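Local coordinates for protein SidF, inhibitor of growth family, member 3 (Legionella pneumophila subsp. pneumophila, PDB 4FYE) that acts as a phosphoinositide phosphatase, probably removing the 3-phosphate from phosphatidylinositol 3,4,5-trisphosphate, at residues T6-T11 with K337-L342; S277-A282 with A370-E375; N297-I302 with D385-S390; E490-N493 with V498-A501. The protein carries 1 engineered substitution. One frame throughout, in Å; residues are numbered along the deposited sequence.

Contact 1 (T6-T11 with K337-L342)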
loop_
_atom_site.group_PDB
_atom_site.type_symbol
_atom_site.label_atom_id
_atom_site.label_comp_id
_atom_site.label_asym_id
_atom_site.label_seq_id
_atom_site.Cartn_x
_atom_site.Cartn_y
_atom_site.Cartn_z
ATOM N N THR A 6 -2.955 15.798 14.045
ATOM C CA THR A 6 -4.198 15.038 14.157
ATOM C C THR A 6 -5.283 15.905 13.510
ATOM O O THR A 6 -6.339 16.215 14.085
ATOM C CB THR A 6 -4.484 14.654 15.617
ATOM O OG1 THR A 6 -4.639 15.841 16.407
ATOM C CG2 THR A 6 -3.308 13.860 16.163
ATOM N N GLU A 7 -4.954 16.297 12.285
ATOM C CA GLU A 7 -5.738 17.192 11.474
ATOM C C GLU A 7 -6.544 16.375 10.484
ATOM O O GLU A 7 -6.219 15.260 10.143
ATOM C CB GLU A 7 -4.793 18.151 10.733
ATOM C CG GLU A 7 -5.451 19.305 9.995
ATOM C CD GLU A 7 -6.145 20.284 10.926
ATOM O OE1 GLU A 7 -7.381 20.125 11.097
ATOM O OE2 GLU A 7 -5.452 21.194 11.474
ATOM N N ASN A 8 -7.611 16.965 10.022
ATOM C CA ASN A 8 -8.483 16.351 9.076
ATOM C C ASN A 8 -7.688 16.123 7.780
ATOM O O ASN A 8 -6.942 16.990 7.371
ATOM C CB ASN A 8 -9.652 17.294 8.874
ATOM C CG ASN A 8 -10.555 16.852 7.790
ATOM O OD1 ASN A 8 -11.477 16.073 8.024
ATOM N ND2 ASN A 8 -10.293 17.309 6.583
ATOM N N ILE A 9 -7.832 14.947 7.164
ATOM C CA ILE A 9 -7.054 14.593 5.994
ATOM C C ILE A 9 -7.251 15.631 4.867
ATOM O O ILE A 9 -6.267 16.120 4.294
ATOM C CB ILE A 9 -7.390 13.150 5.550
ATOM C CG1 ILE A 9 -6.128 12.304 5.331
ATOM C CG2 ILE A 9 -8.504 13.041 4.489
ATOM C CD1 ILE A 9 -4.997 12.906 4.563
ATOM N N GLU A 10 -8.504 16.007 4.587
ATOM C CA GLU A 10 -8.758 16.941 3.536
ATOM C C GLU A 10 -8.074 18.262 3.825
ATOM O O GLU A 10 -7.475 18.857 2.897
ATOM C CB GLU A 10 -10.255 17.187 3.284
ATOM C CG GLU A 10 -10.443 17.992 2.007
ATOM C CD GLU A 10 -11.877 18.469 1.692
ATOM O OE1 GLU A 10 -12.024 19.597 1.111
ATOM O OE2 GLU A 10 -12.847 17.721 2.000
ATOM N N THR A 11 -8.139 18.756 5.072
ATOM C CA THR A 11 -7.549 20.078 5.280
ATOM C C THR A 11 -6.022 19.954 5.137
ATOM O O THR A 11 -5.375 20.727 4.441
ATOM C CB THR A 11 -7.974 20.810 6.579
ATOM O OG1 THR A 11 -6.999 20.553 7.581
ATOM C CG2 THR A 11 -9.359 20.404 7.084
ATOM N N LYS A 337 -6.714 22.781 19.610
ATOM C CA LYS A 337 -7.109 22.327 20.930
ATOM C C LYS A 337 -8.629 22.030 20.967
ATOM O O LYS A 337 -9.131 21.325 21.852
ATOM C CB LYS A 337 -6.591 23.341 21.999
ATOM C CG LYS A 337 -7.304 23.480 23.370
ATOM C CD LYS A 337 -7.810 22.205 24.100
ATOM C CE LYS A 337 -8.249 22.503 25.553
ATOM N NZ LYS A 337 -9.526 21.881 26.055
ATOM N N ALA A 338 -9.338 22.554 19.979
ATOM C CA ALA A 338 -10.748 22.228 19.798
ATOM C C ALA A 338 -10.933 20.847 19.120
ATOM O O ALA A 338 -11.669 19.997 19.619
ATOM C CB ALA A 338 -11.447 23.319 18.998
ATOM N N ARG A 339 -10.259 20.625 18.002
ATOM C CA ARG A 339 -10.245 19.279 17.440
ATOM C C ARG A 339 -9.821 18.233 18.473
ATOM O O ARG A 339 -10.436 17.155 18.548
ATOM C CB ARG A 339 -9.424 19.137 16.125
ATOM C CG ARG A 339 -9.666 17.789 15.450
ATOM C CD ARG A 339 -9.248 17.850 14.014
ATOM N NE ARG A 339 -9.282 16.549 13.363
ATOM C CZ ARG A 339 -10.308 16.091 12.629
ATOM N NH1 ARG A 339 -11.466 16.777 12.439
ATOM N NH2 ARG A 339 -10.167 14.929 12.085
ATOM N N ALA A 340 -8.789 18.515 19.272
ATOM C CA ALA A 340 -8.347 17.483 20.231
ATOM C C ALA A 340 -9.522 17.069 21.150
ATOM O O ALA A 340 -9.699 15.891 21.458
ATOM C CB ALA A 340 -7.152 17.987 21.080
ATOM N N GLN A 341 -10.265 18.064 21.622
ATOM C CA GLN A 341 -11.315 17.840 22.593
ATOM C C GLN A 341 -12.442 17.023 21.927
ATOM O O GLN A 341 -12.966 16.074 22.494
ATOM C CB GLN A 341 -11.825 19.194 23.110
ATOM C CG GLN A 341 -12.726 19.078 24.307
ATOM C CD GLN A 341 -13.482 20.392 24.626
ATOM O OE1 GLN A 341 -13.862 21.168 23.726
ATOM N NE2 GLN A 341 -13.712 20.638 25.913
ATOM N N LEU A 342 -12.798 17.397 20.706
ATOM C CA LEU A 342 -13.717 16.645 19.889
ATOM C C LEU A 342 -13.272 15.201 19.711
ATOM O O LEU A 342 -14.089 14.306 19.846
ATOM C CB LEU A 342 -13.826 17.302 18.520
ATOM C CG LEU A 342 -14.980 18.276 18.291
ATOM C CD1 LEU A 342 -15.798 18.548 19.551
ATOM C CD2 LEU A 342 -14.495 19.535 17.590
#

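Contact 2 (S277-A282 with A370-E375)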
loop_
_atom_site.group_PDB
_atom_site.type_symbol
_atom_site.label_atom_id
_atom_site.label_comp_id
_atom_site.label_asym_id
_atom_site.label_seq_id
_atom_site.Cartn_x
_atom_site.Cartn_y
_atom_site.Cartn_z
ATOM N N SER A 277 13.928 -11.295 6.916
ATOM C CA SER A 277 15.347 -11.628 6.894
ATOM C C SER A 277 15.751 -12.599 7.992
ATOM O O SER A 277 16.580 -13.480 7.792
ATOM C CB SER A 277 16.176 -10.353 7.008
ATOM O OG SER A 277 15.687 -9.527 8.047
ATOM N N ASP A 278 15.153 -12.431 9.157
ATOM C CA ASP A 278 15.519 -13.209 10.323
ATOM C C ASP A 278 15.202 -14.679 10.083
ATOM O O ASP A 278 15.675 -15.553 10.800
ATOM C CB ASP A 278 14.791 -12.680 11.559
ATOM C CG ASP A 278 15.169 -11.247 11.887
ATOM O OD1 ASP A 278 16.082 -11.046 12.711
ATOM O OD2 ASP A 278 14.560 -10.322 11.317
ATOM N N PHE A 279 14.390 -14.933 9.065
ATOM C CA PHE A 279 13.816 -16.245 8.780
ATOM C C PHE A 279 14.766 -17.408 8.480
ATOM O O PHE A 279 14.477 -18.543 8.839
ATOM C CB PHE A 279 12.815 -16.124 7.636
ATOM C CG PHE A 279 11.463 -16.657 7.969
ATOM C CD1 PHE A 279 11.296 -17.985 8.291
ATOM C CD2 PHE A 279 10.361 -15.827 7.970
ATOM C CE1 PHE A 279 10.051 -18.483 8.604
ATOM C CE2 PHE A 279 9.113 -16.318 8.283
ATOM C CZ PHE A 279 8.957 -17.649 8.600
ATOM N N LYS A 280 15.864 -17.156 7.786
ATOM C CA LYS A 280 16.697 -18.248 7.294
ATOM C C LYS A 280 17.276 -19.140 8.389
ATOM O O LYS A 280 17.717 -18.661 9.433
ATOM C CB LYS A 280 17.848 -17.687 6.466
ATOM C CG LYS A 280 18.951 -17.058 7.300
ATOM C CD LYS A 280 20.267 -17.010 6.538
ATOM C CE LYS A 280 21.457 -17.218 7.464
ATOM N NZ LYS A 280 22.751 -17.276 6.726
ATOM N N GLY A 281 17.277 -20.445 8.132
ATOM C CA GLY A 281 17.916 -21.403 9.014
ATOM C C GLY A 281 17.454 -21.320 10.452
ATOM O O GLY A 281 18.270 -21.311 11.367
ATOM N N ALA A 282 16.149 -21.229 10.661
ATOM C CA ALA A 282 15.644 -20.952 11.986
ATOM C C ALA A 282 14.927 -22.146 12.616
ATOM O O ALA A 282 14.192 -22.864 11.950
ATOM C CB ALA A 282 14.724 -19.756 11.936
ATOM N N ALA A 370 12.239 -18.316 -3.454
ATOM C CA ALA A 370 10.994 -18.192 -2.727
ATOM C C ALA A 370 10.889 -16.949 -1.809
ATOM O O ALA A 370 9.788 -16.394 -1.624
ATOM C CB ALA A 370 10.713 -19.457 -1.955
ATOM N N GLU A 371 12.008 -16.524 -1.236
ATOM C CA GLU A 371 12.008 -15.432 -0.239
ATOM C C GLU A 371 10.862 -15.490 0.809
ATOM O O GLU A 371 10.314 -14.446 1.183
ATOM C CB GLU A 371 12.004 -14.067 -0.949
ATOM C CG GLU A 371 13.229 -13.807 -1.824
ATOM C CD GLU A 371 13.064 -12.567 -2.708
ATOM O OE1 GLU A 371 12.197 -11.714 -2.393
ATOM O OE2 GLU A 371 13.798 -12.418 -3.724
ATOM N N ASN A 372 10.474 -16.684 1.249
ATOM C CA ASN A 372 9.494 -16.807 2.322
ATOM C C ASN A 372 8.118 -16.191 1.989
ATOM O O ASN A 372 7.379 -15.669 2.853
ATOM C CB ASN A 372 10.078 -16.287 3.652
ATOM C CG ASN A 372 11.373 -16.999 4.025
ATOM O OD1 ASN A 372 11.353 -18.115 4.550
ATOM N ND2 ASN A 372 12.503 -16.389 3.686
ATOM N N GLN A 373 7.776 -16.298 0.713
ATOM C CA GLN A 373 6.513 -15.864 0.233
ATOM C C GLN A 373 5.403 -16.711 0.828
ATOM O O GLN A 373 4.290 -16.217 1.049
ATOM C CB GLN A 373 6.490 -15.841 -1.283
ATOM C CG GLN A 373 7.186 -14.620 -1.877
ATOM C CD GLN A 373 7.307 -14.665 -3.398
ATOM O OE1 GLN A 373 8.123 -15.423 -3.956
ATOM N NE2 GLN A 373 6.485 -13.883 -4.078
ATOM N N LYS A 374 5.706 -17.929 1.213
ATOM C CA LYS A 374 4.664 -18.769 1.782
ATOM C C LYS A 374 4.269 -18.269 3.170
ATOM O O LYS A 374 3.071 -18.144 3.464
ATOM C CB LYS A 374 4.995 -20.281 1.715
ATOM C CG LYS A 374 4.086 -21.184 2.566
ATOM C CD LYS A 374 3.585 -22.420 1.829
ATOM C CE LYS A 374 3.780 -23.749 2.578
ATOM N NZ LYS A 374 2.961 -23.995 3.812
ATOM N N GLU A 375 5.261 -17.929 3.994
ATOM C CA GLU A 375 4.960 -17.357 5.328
ATOM C C GLU A 375 4.321 -15.985 5.220
ATOM O O GLU A 375 3.385 -15.669 5.956
ATOM C CB GLU A 375 6.201 -17.301 6.214
ATOM C CG GLU A 375 6.653 -18.684 6.682
ATOM C CD GLU A 375 7.343 -19.519 5.566
ATOM O OE1 GLU A 375 8.209 -19.016 4.794
ATOM O OE2 GLU A 375 7.020 -20.717 5.478
#

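Contact 3 (N297-I302 with D385-S390)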
loop_
_atom_site.group_PDB
_atom_site.type_symbol
_atom_site.label_atom_id
_atom_site.label_comp_id
_atom_site.label_asym_id
_atom_site.label_seq_id
_atom_site.Cartn_x
_atom_site.Cartn_y
_atom_site.Cartn_z
ATOM N N ASN A 297 2.983 -6.402 15.043
ATOM C CA ASN A 297 2.767 -5.502 13.925
ATOM C C ASN A 297 1.340 -5.464 13.429
ATOM O O ASN A 297 0.867 -4.387 13.060
ATOM C CB ASN A 297 3.652 -5.903 12.809
ATOM C CG ASN A 297 5.091 -5.662 13.122
ATOM O OD1 ASN A 297 5.447 -4.995 14.129
ATOM N ND2 ASN A 297 5.954 -6.179 12.248
ATOM N N GLN A 298 0.627 -6.601 13.438
ATOM C CA GLN A 298 -0.809 -6.536 13.166
ATOM C C GLN A 298 -1.542 -5.547 14.113
ATOM O O GLN A 298 -2.418 -4.825 13.663
ATOM C CB GLN A 298 -1.488 -7.896 13.246
ATOM C CG GLN A 298 -2.892 -7.829 12.660
ATOM C CD GLN A 298 -2.915 -7.299 11.234
ATOM O OE1 GLN A 298 -2.008 -7.585 10.459
ATOM N NE2 GLN A 298 -3.984 -6.581 10.865
ATOM N N GLU A 299 -1.207 -5.493 15.403
ATOM C CA GLU A 299 -1.872 -4.496 16.214
ATOM C C GLU A 299 -1.535 -3.056 15.827
ATOM O O GLU A 299 -2.443 -2.214 15.779
ATOM C CB GLU A 299 -1.975 -4.799 17.739
ATOM C CG GLU A 299 -0.698 -4.739 18.577
ATOM C CD GLU A 299 -0.950 -4.723 20.103
ATOM O OE1 GLU A 299 -0.120 -4.150 20.835
ATOM O OE2 GLU A 299 -1.945 -5.270 20.619
ATOM N N GLU A 300 -0.308 -2.799 15.382
ATOM C CA GLU A 300 0.049 -1.468 14.910
ATOM C C GLU A 300 -0.792 -1.097 13.715
ATOM O O GLU A 300 -1.307 0.006 13.615
ATOM C CB GLU A 300 1.526 -1.372 14.582
ATOM C CG GLU A 300 2.043 0.041 14.217
ATOM C CD GLU A 300 3.377 0.051 13.429
ATOM O OE1 GLU A 300 3.668 1.061 12.725
ATOM O OE2 GLU A 300 4.151 -0.945 13.463
ATOM N N VAL A 301 -0.969 -2.045 12.810
ATOM C CA VAL A 301 -1.868 -1.839 11.690
ATOM C C VAL A 301 -3.286 -1.456 12.148
ATOM O O VAL A 301 -3.940 -0.677 11.470
ATOM C CB VAL A 301 -1.909 -3.101 10.765
ATOM C CG1 VAL A 301 -3.083 -3.097 9.752
ATOM C CG2 VAL A 301 -0.583 -3.253 10.091
ATOM N N ILE A 302 -3.774 -2.027 13.249
ATOM C CA ILE A 302 -5.113 -1.665 13.751
ATOM C C ILE A 302 -5.073 -0.245 14.242
ATOM O O ILE A 302 -5.959 0.550 13.986
ATOM C CB ILE A 302 -5.609 -2.588 14.854
ATOM C CG1 ILE A 302 -5.564 -4.021 14.338
ATOM C CG2 ILE A 302 -7.006 -2.159 15.345
ATOM C CD1 ILE A 302 -6.515 -4.954 15.017
ATOM N N ASP A 385 -6.777 -12.922 10.903
ATOM C CA ASP A 385 -7.958 -13.694 11.377
ATOM C C ASP A 385 -7.971 -13.876 12.902
ATOM O O ASP A 385 -9.038 -14.086 13.491
ATOM C CB ASP A 385 -8.080 -15.066 10.685
ATOM C CG ASP A 385 -8.980 -15.049 9.430
ATOM O OD1 ASP A 385 -9.899 -14.186 9.299
ATOM O OD2 ASP A 385 -8.748 -15.933 8.552
ATOM N N ALA A 386 -6.790 -13.818 13.524
ATOM C CA ALA A 386 -6.645 -13.866 14.993
ATOM C C ALA A 386 -7.393 -12.722 15.617
ATOM O O ALA A 386 -8.128 -12.918 16.619
ATOM C CB ALA A 386 -5.177 -13.763 15.382
ATOM N N PHE A 387 -7.227 -11.528 15.027
ATOM C CA PHE A 387 -7.934 -10.348 15.541
ATOM C C PHE A 387 -9.355 -10.235 15.031
ATOM O O PHE A 387 -10.174 -9.559 15.673
ATOM C CB PHE A 387 -7.179 -9.045 15.230
ATOM C CG PHE A 387 -6.105 -8.683 16.251
ATOM C CD1 PHE A 387 -6.453 -8.146 17.518
ATOM C CD2 PHE A 387 -4.749 -8.828 15.945
ATOM C CE1 PHE A 387 -5.467 -7.748 18.439
ATOM C CE2 PHE A 387 -3.761 -8.437 16.882
ATOM C CZ PHE A 387 -4.125 -7.878 18.122
ATOM N N ASP A 388 -9.667 -10.925 13.925
ATOM C CA ASP A 388 -10.990 -10.774 13.282
ATOM C C ASP A 388 -12.154 -11.019 14.204
ATOM O O ASP A 388 -12.200 -12.017 14.959
ATOM C CB ASP A 388 -11.140 -11.517 11.924
ATOM C CG ASP A 388 -12.582 -11.404 11.340
ATOM O OD1 ASP A 388 -13.537 -11.931 11.973
ATOM O OD2 ASP A 388 -12.792 -10.761 10.300
ATOM N N GLY A 389 -13.085 -10.067 14.158
ATOM C CA GLY A 389 -14.294 -10.050 14.990
ATOM C C GLY A 389 -14.058 -9.972 16.500
ATOM O O GLY A 389 -14.925 -10.420 17.318
ATOM N N SER A 390 -12.900 -9.442 16.902
ATOM C CA SER A 390 -12.749 -9.040 18.312
ATOM C C SER A 390 -12.167 -7.599 18.430
ATOM O O SER A 390 -12.230 -6.815 17.455
ATOM C CB SER A 390 -11.936 -10.069 19.059
ATOM O OG SER A 390 -10.603 -9.785 18.765
#

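Contact 4 (E490-N493 with V498-A501)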
loop_
_atom_site.group_PDB
_atom_site.type_symbol
_atom_site.label_atom_id
_atom_site.label_comp_id
_atom_site.label_asym_id
_atom_site.label_seq_id
_atom_site.Cartn_x
_atom_site.Cartn_y
_atom_site.Cartn_z
ATOM N N GLU A 490 -21.905 -19.301 12.751
ATOM C CA GLU A 490 -21.878 -20.122 13.977
ATOM C C GLU A 490 -20.454 -20.634 14.299
ATOM O O GLU A 490 -19.934 -20.372 15.403
ATOM C CB GLU A 490 -22.900 -21.282 13.961
ATOM C CG GLU A 490 -24.352 -20.862 14.073
ATOM C CD GLU A 490 -25.327 -22.015 13.786
ATOM O OE1 GLU A 490 -25.192 -22.694 12.738
ATOM O OE2 GLU A 490 -26.239 -22.248 14.619
ATOM N N LYS A 491 -19.793 -21.320 13.363
ATOM C CA LYS A 491 -18.443 -21.777 13.731
ATOM C C LYS A 491 -17.394 -20.698 13.944
ATOM O O LYS A 491 -16.492 -20.870 14.767
ATOM C CB LYS A 491 -17.893 -22.909 12.875
ATOM C CG LYS A 491 -16.830 -23.678 13.661
ATOM C CD LYS A 491 -15.842 -24.445 12.771
ATOM C CE LYS A 491 -16.491 -25.572 11.964
ATOM N NZ LYS A 491 -16.759 -26.848 12.712
ATOM N N GLU A 492 -17.502 -19.596 13.214
ATOM C CA GLU A 492 -16.534 -18.510 13.387
ATOM C C GLU A 492 -16.708 -17.878 14.762
ATOM O O GLU A 492 -15.737 -17.497 15.420
ATOM C CB GLU A 492 -16.625 -17.469 12.266
ATOM C CG GLU A 492 -15.372 -16.593 12.149
ATOM C CD GLU A 492 -14.325 -17.069 11.127
ATOM O OE1 GLU A 492 -14.583 -17.071 9.887
ATOM O OE2 GLU A 492 -13.198 -17.401 11.564
ATOM N N ASN A 493 -17.950 -17.814 15.223
ATOM C CA ASN A 493 -18.210 -17.448 16.625
ATOM C C ASN A 493 -17.615 -18.378 17.728
ATOM O O ASN A 493 -17.108 -17.882 18.734
ATOM C CB ASN A 493 -19.675 -17.075 16.792
ATOM C CG ASN A 493 -20.012 -15.756 16.064
ATOM O OD1 ASN A 493 -19.163 -14.868 15.917
ATOM N ND2 ASN A 493 -21.245 -15.629 15.611
ATOM N N VAL A 498 -11.204 -19.205 21.808
ATOM C CA VAL A 498 -9.884 -19.729 21.451
ATOM C C VAL A 498 -8.927 -18.676 20.793
ATOM O O VAL A 498 -7.752 -18.529 21.196
ATOM C CB VAL A 498 -10.043 -20.979 20.557
ATOM C CG1 VAL A 498 -8.753 -21.772 20.544
ATOM C CG2 VAL A 498 -11.226 -21.858 21.039
ATOM N N LYS A 499 -9.402 -17.934 19.798
ATOM C CA LYS A 499 -8.536 -16.871 19.218
ATOM C C LYS A 499 -7.967 -15.876 20.262
ATOM O O LYS A 499 -6.744 -15.608 20.261
ATOM C CB LYS A 499 -9.223 -16.131 18.072
ATOM C CG LYS A 499 -9.186 -16.916 16.781
ATOM C CD LYS A 499 -10.126 -16.290 15.775
ATOM C CE LYS A 499 -9.977 -16.938 14.421
ATOM N NZ LYS A 499 -10.847 -16.160 13.514
ATOM N N GLY A 500 -8.839 -15.383 21.169
ATOM C CA GLY A 500 -8.403 -14.491 22.264
ATOM C C GLY A 500 -7.266 -15.118 23.068
ATOM O O GLY A 500 -6.181 -14.513 23.239
ATOM N N ALA A 501 -7.508 -16.357 23.513
ATOM C CA ALA A 501 -6.526 -17.155 24.230
ATOM C C ALA A 501 -5.217 -17.293 23.419
ATOM O O ALA A 501 -4.112 -17.153 23.961
ATOM C CB ALA A 501 -7.123 -18.521 24.587
#

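Contact 1 (T6-T11 with K337-L342)
R339 of helix 335-349 reaches across to the loop T6-N8 and makes almost the whole contact with its own side chain. Its chain runs extended from CG to NE, with CG anti to the backbone N (chi1 -169°), and this reach carries the guanidinium well clear of its helix. There NE donates to T6 O at 3.0 Å. The bond is bent at the hydrogen (N-H...O 136°), and the donor is somewhat tilted from the carbonyl plane, yet T6 O lies close to the plane of the guanidinium and meets its edge. One face of the same group rests on N8, on its backbone N and CA and on CB: N8 CA is 3.7 Å from R339 NH2, and N8 CB is 4.0 Å from R339 CZ. Edge and face are engaged by T6 and N8; with the bonds of NH1 to M313 O and N315 OD1 they limit rotation of the group.

E7 points its CB away, but a bend at chi2 (65°) folds the chain back. Its OE1 approaches R339 CD to 4.1 Å and weakly accepts from N8 N at 3.3 Å. The charged ends do not touch, since E7 OE1 stays 4.6 Å from R339 NE; any electrostatic help is probably modest.

T6 OG1 binds T398 O of strand 391-399. The whole is an extended arginine at the N-cap end of helix 9-16 that bridges main-chain carbonyls of two separate loops, T6 O and M313 O, joining residues 6-8 and 313-315 to helix 335-349.

Contact 2 (S277-A282 with A370-E375)
A type I' turn, A370-Q373, leads into helix 373-387 and sets N372 and, one helical turn on, E375 against the ring of F279, which ends a short 3-10 segment. The turn is closed by Q373 N donating to A370 O at 3.1 Å, and its two central residues, E371 and N372, both have positive phi, as this turn type requires. N372 is also the N-cap residue of the helix.

Its amide lies over one face of the F279 ring, the two planes only 17° apart, which makes a stack displaced toward the CB end of the ring: N372 CG is 4.0 Å from F279 CG. The first torsion of N372 (chi1 -56°) turns its CG away from the carbonyl carbon, which lays the amide over the ring. E375 comes over the same face near the far end, where its CB stands 3.7 Å from F279 CE2. The modelled approach of E375 CG is too close, so the detailed placement of this side chain is doubtful and supports no claim of tight packing.

F279 also touches K287 and I290 of helix 284-311, as well as M274, so its ring is wedged between that helix and the start of helix 373-387. At the turn, E371 O accepts a weak hydrogen bond from K647, in the loop between strand 641-645 and helix 652-668.

Contact 3 (N297-I302 with D385-S390)
The ring of F387, in the last turn of helix 373-387, packs on I302, E299 and Q298 of helix 284-311. I302 CD1 sits over one ring face as a CH-pi contact, 4.2 Å from the centroid of the F387 ring and 22° off its normal. The methyl is displaced toward the CB end, where I302 CD1 is 3.9 Å from F387 CG. The isoleucine gets there with CG1 anti to the carbonyl carbon (chi1 -55°) and CD1 extended beyond it.

Two polar residues contribute only their aliphatic parts. Q298 CG is 3.9 Å from F387 CD2, the two side chains running antiparallel past each other, and E299 CB is 3.8 Å from F387 CZ. Their polar ends have other partners: R273 for Q298 OE1, E356 for Q298 NE2, and R213 for E299 OE1, the last in a salt bridge. These bonds satisfy groups that would otherwise be costly to bury.

Hydrogen bonds belong to the chain reversal that follows. F387 O accepts from S390 N at 3.0 Å and from S390 OG at 3.1 Å, both from the same face of the carbonyl plane, the hydroxyl well above it. The type II turn F387-S390 passes through G389 with positive phi.

F387 and I302 both also pack on A392 and Y410, from strands 391-399 and 402-416. Two helices thus share a buried layer on one sheet, as in layered alpha/beta folds, while the turn delivers the chain from helix end to edge strand.

Contact 4 (E490-N493 with V498-A501)
K499 and E492 are joined by a salt bridge along helix 482-514, seven residues or about two helical turns apart. The lysine leaves its backbone with CG anti to the carbonyl carbon (chi1 -79°) and then runs fully extended, back along the helix toward E492. At its root, K499 CB packs on the carbonyl oxygen of A386. CG leads on from there toward the preceding carbonyl, and CD and CE pass alongside D385 O. At the tip, NZ donates to that same oxygen of D385, a hydrogen bond shorter than the one to E492.

The second partner of K499 NZ is E492 OE2, at 3.3 Å, a distance that makes the hydrogen-bond part of this salt bridge weak. E492 meets it through a bend at chi2 (95°), which turns the carboxylate toward the lysine although its CB points elsewhere. Its other oxygen, OE1, forms a long and weak ion pair with R443, whose charge also pairs with D385.

Both side chains therefore lie on the face of helix 482-514 turned to the end of helix 373-387 and to helix 438-458. A different side meets helix 522-583, where K491 touches Q542, A545 and I546, and A501 touches Y535. That pairing of positions is antiparallel, consistent with the coiled coil predicted for this helical hairpin.

In the fold
Contacts 2 and 3 use the two ends of helix 373-387 against helix 284-311 and the loop that leads into it, with centres 22 Å apart. Contact 4 touches contact 3 directly, centres 14 Å apart: through K499, helix 482-514 of the predicted coiled coil is tied to the end of helix 373-387. Contact 1 stands apart, 26 Å from contact 3 and 42 Å from contact 2 between centres, although strand 391-399 borders both contacts 1 and 3. Contact 2 can be linked to the probable active site: the loop holding K647, which bonds weakly to its turn, and R652 probably forms the CX5R P-loop, its cysteine probably replaced by an engineered serine.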